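PDB 2R3S: uncharacterized protein from Nostoc punctiforme, which probably transfers a methyl group from S-adenosylmethionine to a hydroxyl group of a small-molecule substrate that is not known. Local coordinates for residues A[94-106]-A[134-147]. Sequence-based numbering, arbitrary orientation. Where two conformers were deposited one is given.
Sequences VGDAIEFLLSPMI and HPVWVQFAKAMSPM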
loop_
_atom_site.group_PDB
_atom_site.type_symbol
_atom_site.label_atom_id
_atom_site.label_comp_id
_atom_site.label_asym_id
_atom_site.label_seq_id
_atom_site.Cartn_x
_atom_site.Cartn_y
_atom_site.Cartn_z
ATOM N N VAL A 94 13.549 -14.591 0.555
ATOM C CA VAL A 94 12.604 -14.309 1.621
ATOM C C VAL A 94 11.170 -14.137 1.120
ATOM O O VAL A 94 10.274 -13.831 1.876
ATOM C CB VAL A 94 13.017 -13.054 2.403
ATOM C CG1 VAL A 94 14.280 -13.355 3.249
ATOM C CG2 VAL A 94 13.219 -11.901 1.466
ATOM N N GLY A 95 10.937 -14.392 -0.147
ATOM C CA GLY A 95 9.663 -14.080 -0.753
ATOM C C GLY A 95 8.443 -14.704 -0.102
ATOM O O GLY A 95 7.381 -14.134 -0.187
ATOM N N ASP A 96 8.581 -15.864 0.537
ATOM C CA ASP A 96 7.418 -16.507 1.135
ATOM C C ASP A 96 7.026 -15.910 2.476
ATOM O O ASP A 96 6.049 -16.353 3.080
ATOM C CB ASP A 96 7.599 -18.017 1.192
ATOM C CG ASP A 96 7.663 -18.660 -0.227
ATOM O OD1 ASP A 96 7.302 -18.023 -1.255
ATOM O OD2 ASP A 96 8.094 -19.812 -0.305
ATOM N N ALA A 97 7.738 -14.871 2.920
ATOM C CA ALA A 97 7.293 -14.099 4.092
ATOM C C ALA A 97 5.870 -13.578 3.894
ATOM O O ALA A 97 5.151 -13.355 4.884
ATOM C CB ALA A 97 8.276 -12.923 4.421
ATOM N N ILE A 98 5.448 -13.381 2.639
ATOM C CA ILE A 98 4.083 -12.896 2.368
ATOM C C ILE A 98 3.004 -13.850 2.910
ATOM O O ILE A 98 1.858 -13.449 3.096
ATOM C CB ILE A 98 3.796 -12.622 0.839
ATOM C CG1 ILE A 98 3.845 -13.919 0.005
ATOM C CG2 ILE A 98 4.733 -11.551 0.273
ATOM C CD1 ILE A 98 3.184 -13.759 -1.447
ATOM N N GLU A 99 3.351 -15.105 3.162
ATOM C CA GLU A 99 2.376 -16.037 3.745
ATOM C C GLU A 99 1.874 -15.620 5.122
ATOM O O GLU A 99 0.738 -15.927 5.500
ATOM C CB GLU A 99 2.946 -17.449 3.778
ATOM C CG GLU A 99 2.963 -18.100 2.377
ATOM C CD GLU A 99 3.684 -19.461 2.356
ATOM O OE1 GLU A 99 3.952 -20.029 3.456
ATOM O OE2 GLU A 99 3.998 -19.947 1.231
ATOM N N PHE A 100 2.730 -14.923 5.862
ATOM C CA PHE A 100 2.343 -14.230 7.080
ATOM C C PHE A 100 1.949 -12.778 6.788
ATOM O O PHE A 100 0.832 -12.367 7.130
ATOM C CB PHE A 100 3.472 -14.279 8.125
ATOM C CG PHE A 100 3.198 -13.417 9.322
ATOM C CD1 PHE A 100 2.333 -13.848 10.319
ATOM C CD2 PHE A 100 3.756 -12.174 9.432
ATOM C CE1 PHE A 100 2.038 -13.041 11.396
ATOM C CE2 PHE A 100 3.456 -11.355 10.501
ATOM C CZ PHE A 100 2.595 -11.792 11.489
ATOM N N LEU A 101 2.847 -12.012 6.138
ATOM C CA LEU A 101 2.698 -10.558 6.058
ATOM C C LEU A 101 1.457 -10.120 5.289
ATOM O O LEU A 101 0.871 -9.089 5.601
ATOM C CB LEU A 101 3.951 -9.898 5.486
ATOM C CG LEU A 101 5.212 -9.960 6.346
ATOM C CD1 LEU A 101 6.363 -9.471 5.499
ATOM C CD2 LEU A 101 5.053 -9.112 7.624
ATOM N N LEU A 102 1.043 -10.936 4.317
ATOM C CA LEU A 102 -0.165 -10.697 3.550
ATOM C C LEU A 102 -1.241 -11.737 3.867
ATOM O O LEU A 102 -2.160 -11.906 3.102
ATOM C CB LEU A 102 0.134 -10.659 2.022
ATOM C CG LEU A 102 1.070 -9.522 1.573
ATOM C CD1 LEU A 102 1.130 -9.406 0.077
ATOM C CD2 LEU A 102 0.693 -8.167 2.198
ATOM N N SER A 103 -1.149 -12.395 5.013
ATOM C CA SER A 103 -2.252 -13.214 5.509
ATOM C C SER A 103 -3.435 -12.337 5.824
ATOM O O SER A 103 -3.284 -11.281 6.439
ATOM C CB SER A 103 -1.891 -13.948 6.801
ATOM O OG SER A 103 -3.047 -14.602 7.313
ATOM N N PRO A 104 -4.635 -12.758 5.413
ATOM C CA PRO A 104 -5.798 -11.936 5.765
ATOM C C PRO A 104 -5.952 -11.790 7.265
ATOM O O PRO A 104 -6.533 -10.831 7.727
ATOM C CB PRO A 104 -6.981 -12.670 5.143
ATOM C CG PRO A 104 -6.469 -13.986 4.641
ATOM C CD PRO A 104 -4.970 -13.923 4.576
HETATM N N MSE A 105 -5.383 -12.717 8.020
HETATM C CA MSE A 105 -5.396 -12.680 9.473
HETATM C C MSE A 105 -4.622 -11.464 9.997
HETATM O O MSE A 105 -4.859 -10.992 11.094
HETATM C CB MSE A 105 -4.812 -13.993 10.018
HETATM C CG MSE A 105 -5.538 -15.246 9.485
HETATM SE SE MSE A 105 -4.953 -16.963 10.198
HETATM C CE MSE A 105 -3.656 -17.481 8.821
ATOM N N ILE A 106 -3.692 -10.963 9.191
ATOM C CA ILE A 106 -2.965 -9.717 9.490
ATOM C C ILE A 106 -3.586 -8.519 8.751
ATOM O O ILE A 106 -3.897 -7.515 9.374
ATOM C CB ILE A 106 -1.467 -9.857 9.147
ATOM C CG1 ILE A 106 -0.819 -10.895 10.071
ATOM C CG2 ILE A 106 -0.751 -8.517 9.294
ATOM C CD1 ILE A 106 -1.015 -10.553 11.606
ATOM N N HIS A 134 -4.143 -18.764 18.053
ATOM C CA HIS A 134 -4.492 -18.173 16.774
ATOM C C HIS A 134 -3.532 -18.750 15.727
ATOM O O HIS A 134 -2.312 -18.818 15.972
ATOM C CB HIS A 134 -4.386 -16.647 16.831
ATOM C CG HIS A 134 -5.092 -15.948 15.706
ATOM N ND1 HIS A 134 -4.740 -16.120 14.385
ATOM C CD2 HIS A 134 -6.129 -15.078 15.708
ATOM C CE1 HIS A 134 -5.533 -15.392 13.622
ATOM N NE2 HIS A 134 -6.392 -14.755 14.400
ATOM N N PRO A 135 -4.070 -19.233 14.583
ATOM C CA PRO A 135 -3.219 -19.906 13.590
ATOM C C PRO A 135 -2.241 -19.001 12.831
ATOM O O PRO A 135 -1.343 -19.502 12.164
ATOM C CB PRO A 135 -4.234 -20.531 12.634
ATOM C CG PRO A 135 -5.430 -19.651 12.734
ATOM C CD PRO A 135 -5.492 -19.237 14.177
ATOM N N VAL A 136 -2.407 -17.685 12.929
ATOM C CA VAL A 136 -1.484 -16.758 12.290
ATOM C C VAL A 136 -0.043 -16.940 12.826
ATOM O O VAL A 136 0.909 -16.613 12.131
ATOM C CB VAL A 136 -1.985 -15.282 12.361
ATOM C CG1 VAL A 136 -1.699 -14.623 13.736
ATOM C CG2 VAL A 136 -1.412 -14.480 11.195
ATOM N N TRP A 137 0.100 -17.521 14.013
ATOM C CA TRP A 137 1.413 -17.712 14.639
ATOM C C TRP A 137 2.113 -18.962 14.152
ATOM O O TRP A 137 3.346 -19.016 14.171
ATOM C CB TRP A 137 1.323 -17.599 16.174
ATOM C CG TRP A 137 0.746 -16.255 16.534
ATOM C CD1 TRP A 137 -0.412 -16.017 17.227
ATOM C CD2 TRP A 137 1.253 -14.953 16.150
ATOM N NE1 TRP A 137 -0.655 -14.667 17.293
ATOM C CE2 TRP A 137 0.337 -13.991 16.633
ATOM C CE3 TRP A 137 2.390 -14.510 15.451
ATOM C CZ2 TRP A 137 0.522 -12.619 16.441
ATOM C CZ3 TRP A 137 2.568 -13.136 15.257
ATOM C CH2 TRP A 137 1.640 -12.217 15.742
ATOM N N VAL A 138 1.347 -19.921 13.619
ATOM C CA VAL A 138 1.930 -21.027 12.862
ATOM C C VAL A 138 2.474 -20.489 11.544
ATOM O O VAL A 138 3.596 -20.827 11.170
ATOM C CB VAL A 138 0.925 -22.187 12.660
ATOM C CG1 VAL A 138 1.547 -23.381 11.857
ATOM C CG2 VAL A 138 0.410 -22.646 14.009
ATOM N N GLN A 139 1.706 -19.637 10.865
ATOM C CA GLN A 139 2.195 -19.000 9.644
ATOM C C GLN A 139 3.428 -18.145 9.916
ATOM O O GLN A 139 4.390 -18.209 9.151
ATOM C CB GLN A 139 1.114 -18.166 8.939
ATOM C CG GLN A 139 0.097 -18.988 8.175
ATOM C CD GLN A 139 0.750 -20.004 7.255
ATOM O OE1 GLN A 139 1.474 -19.639 6.328
ATOM N NE2 GLN A 139 0.526 -21.292 7.538
ATOM N N PHE A 140 3.424 -17.370 11.007
ATOM C CA PHE A 140 4.609 -16.598 11.347
ATOM C C PHE A 140 5.802 -17.530 11.503
ATOM O O PHE A 140 6.851 -17.297 10.909
ATOM C CB PHE A 140 4.428 -15.785 12.620
ATOM C CG PHE A 140 5.598 -14.876 12.920
ATOM C CD1 PHE A 140 6.743 -15.368 13.518
ATOM C CD2 PHE A 140 5.559 -13.548 12.571
ATOM C CE1 PHE A 140 7.824 -14.551 13.773
ATOM C CE2 PHE A 140 6.634 -12.709 12.817
ATOM C CZ PHE A 140 7.765 -13.209 13.433
ATOM N N ALA A 141 5.642 -18.573 12.321
ATOM C CA ALA A 141 6.732 -19.489 12.616
ATOM C C ALA A 141 7.313 -20.167 11.362
ATOM O O ALA A 141 8.528 -20.389 11.266
ATOM C CB ALA A 141 6.296 -20.549 13.648
ATOM N N LYS A 142 6.453 -20.528 10.421
ATOM C CA LYS A 142 6.909 -21.151 9.184
ATOM C C LYS A 142 7.502 -20.135 8.213
ATOM O O LYS A 142 8.501 -20.417 7.556
ATOM C CB LYS A 142 5.761 -21.902 8.479
ATOM C CG LYS A 142 5.157 -23.075 9.257
ATOM C CD LYS A 142 4.176 -23.864 8.370
ATOM C CE LYS A 142 3.294 -24.845 9.133
ATOM N NZ LYS A 142 4.071 -25.736 10.030
ATOM N N ALA A 143 6.875 -18.973 8.098
ATOM C CA ALA A 143 7.159 -18.051 6.992
ATOM C C ALA A 143 8.248 -17.028 7.318
ATOM O O ALA A 143 8.913 -16.522 6.421
ATOM C CB ALA A 143 5.870 -17.319 6.568
HETATM N N MSE A 144 8.408 -16.694 8.594
HETATM C CA MSE A 144 9.241 -15.558 8.985
HETATM C C MSE A 144 10.601 -15.988 9.551
HETATM O O MSE A 144 11.449 -15.141 9.811
HETATM C CB MSE A 144 8.503 -14.690 9.998
HETATM C CG MSE A 144 7.215 -14.155 9.500
HETATM SE SE MSE A 144 7.464 -12.784 8.135
HETATM C CE MSE A 144 8.107 -11.357 9.317
ATOM N N SER A 145 10.820 -17.289 9.712
ATOM C CA SER A 145 12.063 -17.785 10.290
ATOM C C SER A 145 13.360 -17.463 9.509
ATOM O O SER A 145 14.396 -17.275 10.132
ATOM C CB SER A 145 11.958 -19.279 10.573
ATOM O OG SER A 145 11.911 -20.026 9.381
ATOM N N PRO A 146 13.318 -17.412 8.158
ATOM C CA PRO A 146 14.516 -17.017 7.387
ATOM C C PRO A 146 15.182 -15.699 7.805
ATOM O O PRO A 146 16.398 -15.655 7.949
ATOM C CB PRO A 146 13.995 -16.944 5.940
ATOM C CG PRO A 146 12.850 -17.936 5.928
ATOM C CD PRO A 146 12.198 -17.761 7.260
HETATM N N MSE A 147 14.388 -14.669 8.055
HETATM C CA MSE A 147 14.911 -13.395 8.515
HETATM C C MSE A 147 15.313 -13.382 9.976
HETATM O O MSE A 147 15.910 -12.397 10.424
HETATM C CB MSE A 147 13.893 -12.279 8.293
HETATM C CG MSE A 147 13.585 -12.058 6.830
HETATM SE SE MSE A 147 12.133 -13.246 6.319
HETATM C CE MSE A 147 10.768 -12.228 7.352
#
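Phe100 and Phe140 form the aromatic centre of this contact, in an edge-to-face pair. The edge of Phe140 points at the face of Phe100, with the planes at 86° and the ring centroids 4.9 Å apart. Phe140 CD2 sits over the middle of the Phe100 ring. CG1 of Ile106, from the same segment as Phe100, lies over the opposite face, nearer the rim. Phe100 has CG anti to its backbone N (chi1 172°), which carries the ring across to helix 136-143. There it is a knob in a hole made by Val136, Trp137, Phe140 and Ala143. Trp137 completes an aromatic cluster; its CZ3 is 3.9 Å from Phe100 CE1, and the two rings meet obliquely. At the edge of the Phe100 ring, Val136 O lies 3.6 Å from CD1.

The methionines here are selenomethionine, with SE in place of sulfur. Met144 folds back (chi2 -71°), placing SE 3.8 Å from Ala97 CB and obliquely against the Phe100 ring, a Met-aromatic contact. Met147 SE lies 3.7 Å from Val94 CG1. Met105 CB touches Val136 CG2. Met105 has two conformers; in one, SE lies at the edge of the His134 ring, a less certain contact.

The backbones come nearest at Ala97 and Ala143, CA to CA 4.9 Å. Ala143 CB is 3.6 Å from Asp96 O.

Two side-chain bonds within the segments are capping bonds. Ser103 OG accepts from Met105 N, and His134 ND1 accepts in its ring plane from Val136 N. Trp137 NE1 bonds to Thr129 O.

Phe11 of the second subunit packs against both segments, on Ala97, Leu101 and Met147. Trp137 and Val138 touch helix 198-211 of the Rossmann-like methyltransferase domain. The two segments share no hydrogen bond, so mainly apolar and aromatic packing holds 94-106 along helix 136-143.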